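Local coordinates for galactofuranose-binding protein YtfQ (Escherichia coli, PDB 2VK2) that binds alpha- and beta-galactofuranose in the periplasm as the solute-binding component of the YtfQRT-YjfF ABC transporter, at residues Q9-E13 against D39-K43; W16-E20 against L247-M251. All blocks are in the same frame, centred on the assembly; numbering follows the deposited sequence.

Contact 1 of 2, residues Q9-E13 against D39-K43. With GZL (beta-D-galactofuranose), chain B.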
loop_
_atom_site.group_PDB
_atom_site.type_symbol
_atom_site.label_atom_id
_atom_site.label_comp_id
_atom_site.label_asym_id
_atom_site.label_seq_id
_atom_site.Cartn_x
_atom_site.Cartn_y
_atom_site.Cartn_z
ATOM N N GLN A 9 13.660 0.899 -3.544
ATOM C CA GLN A 9 12.546 0.289 -2.833
ATOM C C GLN A 9 12.476 0.886 -1.424
ATOM O O GLN A 9 13.505 1.242 -0.845
ATOM C CB GLN A 9 12.774 -1.237 -2.807
ATOM C CG GLN A 9 11.721 -2.110 -2.123
ATOM C CD GLN A 9 10.319 -1.895 -2.656
ATOM O OE1 GLN A 9 9.785 -0.795 -2.579
ATOM N NE2 GLN A 9 9.700 -2.958 -3.171
ATOM N N VAL A 10 11.265 1.013 -0.886
ATOM C CA VAL A 10 11.054 1.621 0.434
ATOM C C VAL A 10 11.716 0.794 1.527
ATOM O O VAL A 10 12.369 1.327 2.426
ATOM C CB VAL A 10 9.543 1.745 0.759
ATOM C CG1 VAL A 10 9.327 2.248 2.188
ATOM C CG2 VAL A 10 8.846 2.648 -0.242
ATOM N N GLY A 11 11.532 -0.518 1.432
ATOM C CA GLY A 11 11.986 -1.455 2.448
ATOM C C GLY A 11 11.181 -2.733 2.341
ATOM O O GLY A 11 10.798 -3.134 1.248
ATOM N N SER A 12 10.921 -3.366 3.481
ATOM C CA SER A 12 10.163 -4.617 3.527
ATOM C C SER A 12 9.207 -4.596 4.716
ATOM O O SER A 12 9.111 -5.566 5.469
ATOM C CB SER A 12 11.123 -5.805 3.627
ATOM O OG SER A 12 11.950 -5.682 4.770
ATOM N N GLU A 13 8.494 -3.485 4.872
ATOM C CA GLU A 13 7.659 -3.258 6.050
ATOM C C GLU A 13 6.414 -4.146 6.091
ATOM O O GLU A 13 5.877 -4.397 7.171
ATOM C CB GLU A 13 7.271 -1.773 6.182
ATOM C CG GLU A 13 6.244 -1.238 5.172
ATOM C CD GLU A 13 6.799 -0.972 3.778
ATOM O OE1 GLU A 13 8.021 -1.114 3.550
ATOM O OE2 GLU A 13 5.988 -0.618 2.898
ATOM N N ASP A 39 17.468 -0.969 -0.864
ATOM C CA ASP A 39 16.495 -1.002 0.219
ATOM C C ASP A 39 16.664 0.258 1.059
ATOM O O ASP A 39 17.699 0.450 1.694
ATOM C CB ASP A 39 16.712 -2.260 1.065
ATOM C CG ASP A 39 15.619 -2.478 2.087
ATOM O OD1 ASP A 39 15.251 -1.521 2.795
ATOM O OD2 ASP A 39 15.130 -3.622 2.193
ATOM N N GLY A 40 15.639 1.109 1.061
ATOM C CA GLY A 40 15.697 2.398 1.751
ATOM C C GLY A 40 15.516 2.351 3.258
ATOM O O GLY A 40 15.670 3.371 3.926
ATOM N N GLN A 41 15.177 1.179 3.798
ATOM C CA GLN A 41 14.976 1.005 5.239
ATOM C C GLN A 41 13.992 2.044 5.796
ATOM O O GLN A 41 14.183 2.574 6.892
ATOM C CB GLN A 41 16.322 1.047 5.979
ATOM C CG GLN A 41 17.281 -0.058 5.552
ATOM C CD GLN A 41 18.674 0.107 6.127
ATOM O OE1 GLN A 41 19.384 1.057 5.799
ATOM N NE2 GLN A 41 19.078 -0.828 6.976
ATOM N N GLN A 42 12.948 2.323 5.016
ATOM C CA GLN A 42 11.863 3.243 5.385
ATOM C C GLN A 42 12.244 4.725 5.422
ATOM O O GLN A 42 11.431 5.547 5.839
ATOM C CB GLN A 42 11.231 2.850 6.734
ATOM C CG GLN A 42 10.771 1.406 6.815
ATOM C CD GLN A 42 9.716 1.081 5.780
ATOM O OE1 GLN A 42 8.685 1.745 5.697
ATOM N NE2 GLN A 42 9.973 0.061 4.981
ATOM N N LYS A 43 13.449 5.080 4.971
ATOM C CA LYS A 43 13.929 6.463 5.071
ATOM C C LYS A 43 14.126 7.112 3.709
ATOM O O LYS A 43 14.884 6.616 2.874
ATOM C CB LYS A 43 15.246 6.515 5.841
ATOM C CG LYS A 43 15.176 5.948 7.250
ATOM C CD LYS A 43 14.131 6.649 8.104
HETATM C C6 GZL B . 0.711 0.426 -1.622
HETATM C C5 GZL B . 1.614 0.834 -0.709
HETATM C C4 GZL B . 1.657 0.334 0.723
HETATM C C3 GZL B . 0.915 -0.905 1.143
HETATM C C2 GZL B . 1.698 -1.676 1.886
HETATM O O6 GZL B . 0.705 0.915 -2.866
HETATM O O5 GZL B . 2.478 1.802 -1.036
HETATM O O4 GZL B . 3.009 0.047 1.106
HETATM O O3 GZL B . -0.367 -1.111 0.864
HETATM C C1 GZL B . 3.073 -1.116 1.939
HETATM O O2 GZL B . 1.394 -2.819 2.505
HETATM O O1 GZL B . 3.444 -0.748 3.264
HETATM O O HOH W 1 11.965 -1.953 5.787
#

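Contact 2 of 2, residues W16-E20 against L247-M251. With GZL (beta-D-galactofuranose), chain B.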
loop_
_atom_site.group_PDB
_atom_site.type_symbol
_atom_site.label_atom_id
_atom_site.label_comp_id
_atom_site.label_asym_id
_atom_site.label_seq_id
_atom_site.Cartn_x
_atom_site.Cartn_y
_atom_site.Cartn_z
ATOM N N TRP A 16 3.017 -7.372 1.572
ATOM C CA TRP A 16 2.733 -6.874 0.236
ATOM C C TRP A 16 4.003 -6.357 -0.440
ATOM O O TRP A 16 4.261 -6.685 -1.595
ATOM C CB TRP A 16 1.660 -5.775 0.243
ATOM C CG TRP A 16 1.367 -5.337 -1.147
ATOM C CD1 TRP A 16 0.441 -5.864 -1.992
ATOM C CD2 TRP A 16 2.064 -4.329 -1.892
ATOM N NE1 TRP A 16 0.500 -5.235 -3.213
ATOM C CE2 TRP A 16 1.493 -4.293 -3.177
ATOM C CE3 TRP A 16 3.116 -3.452 -1.595
ATOM C CZ2 TRP A 16 1.927 -3.407 -4.163
ATOM C CZ3 TRP A 16 3.549 -2.571 -2.578
ATOM C CH2 TRP A 16 2.958 -2.561 -3.844
ATOM N N ARG A 17 4.791 -5.554 0.266
ATOM C CA ARG A 17 5.990 -4.989 -0.356
ATOM C C ARG A 17 7.027 -6.068 -0.644
ATOM O O ARG A 17 7.716 -6.007 -1.655
ATOM C CB ARG A 17 6.608 -3.861 0.470
ATOM C CG ARG A 17 7.707 -3.118 -0.314
ATOM C CD ARG A 17 8.072 -1.767 0.275
ATOM N NE ARG A 17 6.921 -0.875 0.280
ATOM C CZ ARG A 17 6.464 -0.207 -0.774
ATOM N NH1 ARG A 17 7.067 -0.266 -1.950
ATOM N NH2 ARG A 17 5.382 0.536 -0.633
ATOM N N ALA A 18 7.118 -7.065 0.230
ATOM C CA ALA A 18 7.989 -8.209 -0.022
ATOM C C ALA A 18 7.593 -8.905 -1.324
ATOM O O ALA A 18 8.454 -9.281 -2.119
ATOM C CB ALA A 18 7.945 -9.188 1.142
ATOM N N ALA A 19 6.291 -9.066 -1.542
ATOM C CA ALA A 19 5.783 -9.640 -2.785
ATOM C C ALA A 19 6.080 -8.739 -3.985
ATOM O O ALA A 19 6.440 -9.231 -5.051
ATOM C CB ALA A 19 4.286 -9.913 -2.681
ATOM N N GLU A 20 5.926 -7.426 -3.816
ATOM C CA GLU A 20 6.243 -6.486 -4.893
ATOM C C GLU A 20 7.705 -6.620 -5.325
ATOM O O GLU A 20 8.007 -6.612 -6.518
ATOM C CB GLU A 20 5.965 -5.043 -4.465
ATOM C CG GLU A 20 6.127 -4.028 -5.592
ATOM C CD GLU A 20 6.269 -2.604 -5.098
ATOM O OE1 GLU A 20 6.955 -2.383 -4.079
ATOM O OE2 GLU A 20 5.688 -1.705 -5.743
ATOM N N LEU A 247 -4.686 -5.432 -3.797
ATOM C CA LEU A 247 -3.731 -4.576 -4.490
ATOM C C LEU A 247 -2.721 -5.480 -5.178
ATOM O O LEU A 247 -2.048 -6.268 -4.516
ATOM C CB LEU A 247 -3.011 -3.678 -3.487
ATOM C CG LEU A 247 -1.880 -2.801 -4.035
ATOM C CD1 LEU A 247 -2.433 -1.732 -4.964
ATOM C CD2 LEU A 247 -1.108 -2.181 -2.893
ATOM N N THR A 248 -2.599 -5.378 -6.498
ATOM C CA THR A 248 -1.643 -6.229 -7.204
ATOM C C THR A 248 -0.216 -5.939 -6.741
ATOM O O THR A 248 0.177 -4.781 -6.641
ATOM C CB THR A 248 -1.721 -6.087 -8.737
ATOM O OG1 THR A 248 -0.784 -6.989 -9.335
ATOM C CG2 THR A 248 -1.412 -4.664 -9.187
ATOM N N PRO A 249 0.559 -6.990 -6.414
ATOM C CA PRO A 249 1.986 -6.772 -6.197
ATOM C C PRO A 249 2.755 -6.441 -7.477
ATOM O O PRO A 249 3.891 -5.984 -7.393
ATOM C CB PRO A 249 2.470 -8.114 -5.621
ATOM C CG PRO A 249 1.239 -8.835 -5.209
ATOM C CD PRO A 249 0.183 -8.389 -6.153
ATOM N N ASN A 250 2.151 -6.665 -8.643
ATOM C CA ASN A 250 2.838 -6.440 -9.911
ATOM C C ASN A 250 2.763 -4.984 -10.366
ATOM O O ASN A 250 2.087 -4.638 -11.341
ATOM C CB ASN A 250 2.304 -7.376 -10.996
ATOM C CG ASN A 250 3.200 -7.415 -12.219
ATOM O OD1 ASN A 250 4.245 -6.760 -12.260
ATOM N ND2 ASN A 250 2.796 -8.179 -13.225
ATOM N N MET A 251 3.483 -4.140 -9.642
ATOM C CA MET A 251 3.654 -2.743 -10.008
ATOM C C MET A 251 4.805 -2.584 -10.994
ATOM O O MET A 251 4.779 -1.692 -11.837
ATOM C CB MET A 251 3.913 -1.910 -8.755
ATOM C CG MET A 251 2.746 -1.908 -7.790
ATOM S SD MET A 251 1.378 -0.918 -8.405
ATOM C CE MET A 251 0.105 -1.309 -7.203
HETATM C C6 GZL B . 0.711 0.426 -1.622
HETATM C C5 GZL B . 1.614 0.834 -0.709
HETATM C C4 GZL B . 1.657 0.334 0.723
HETATM C C3 GZL B . 0.915 -0.905 1.143
HETATM C C2 GZL B . 1.698 -1.676 1.886
HETATM O O6 GZL B . 0.705 0.915 -2.866
HETATM O O5 GZL B . 2.478 1.802 -1.036
HETATM O O4 GZL B . 3.009 0.047 1.106
HETATM O O3 GZL B . -0.367 -1.111 0.864
HETATM C C1 GZL B . 3.073 -1.116 1.939
HETATM O O2 GZL B . 1.394 -2.819 2.505
HETATM O O1 GZL B . 3.444 -0.748 3.264
HETATM O O HOH W 2 6.298 -5.541 -8.709
#

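Contact 1 of 2, residues Q9-E13 against D39-K43
In one lobe of this two-lobed periplasmic binding protein, loops at the C-terminal ends of neighbouring parallel strands 4-9 and 34-39 meet beside the galactofuranose pocket, to which 9-13 contributes Glu-13. The sheet ladder runs out where Gly-40 N donates to Gln-9 O (2.9 Å). From Gly-40 to Lys-43 the chain makes a type I' turn, within which Gln-42 N donates to Val-10 O (2.8 Å). An Asx turn, Gln-41 N to Asp-39 OD1 (2.9 Å), shapes the approach to it. At Gly-11 there is no room for a side chain: a beta carbon would clash with Gln-42 NE2. The Gln-42 side chain starts away from the 9-13 loop but folds back, so that NE2 donates to Glu-13 OE1 (2.7 Å); a water joins NE2 to Ser-12 N. Glu-13 OE2 in turn accepts from O1 of the sugar (2.6 Å) and forms a salt bridge with Arg-17. The Glu-13 carboxylate is thus shared, one oxygen held by the neighbouring loop, the other at the anomeric hydroxyl.

Contact 2 of 2, residues W16-E20 against L247-M251
The indole of Trp-16, near the start of helix 15-31, packs across the ligand cleft against the other lobe's loop after strand 243-246, with Leu-247 and the sugar over one face. Leu-247 CD2 sits 3.7 Å from the centroid of the five-membered ring, in a CH-pi contact. The same Leu-247 CD2 closely approaches C6 of galactofuranose (3.4 Å), which lies more loosely over the indole face. At the ring edge Met-251 CG approaches Trp-16 CH2 (4.0 Å). One helical turn on, Ala-19 CB meets Pro-249 CB (3.9 Å), and Glu-20 CA makes a CA-H...O contact with Pro-249 O (3.5 Å), bringing helix and loop backbones close together. A water donates to both Glu-20 O and Pro-249 O. Trp-16 NE1 donates a hydrogen bond to Leu-247 O (3.0 Å), which fixes the indole against the loop. Arg-17, whose CA-to-CB bond points away from the loop, donates from NH2 to the sugar O4 (3.0 Å), while Arg-17 NH1 pairs with Glu-20 OE1 (3.0 Å) and with Asp-90; Glu-20 OE1 also accepts from Gln-9. The sugar therefore meets apolar Leu-247 at C6 and the charged Arg-17 guanidinium at its ring oxygen O4.

How the contacts relate
Contact 2 is buried near the middle of the chain; contact 1 lies farther out and is partly exposed. Contact 1 stays within one lobe and joins the ends of two adjacent strands of its parallel sheet, mainly through backbone and side-chain hydrogen bonds. Contact 2 brings the helix that follows strand 4-9 against a loop of the other lobe, 227 residues away in sequence, and relies largely on apolar packing. Their centres are 14 Å apart, yet they touch: Gln-9 OE1 to Arg-17 NH1 (2.8 Å) and Gln-9 NE2 to Glu-20 OE1 (2.9 Å) are probable hydrogen bonds. Both reach the same sugar, contact 1 by a carboxylate, contact 2 by a guanidinium and apolar groups.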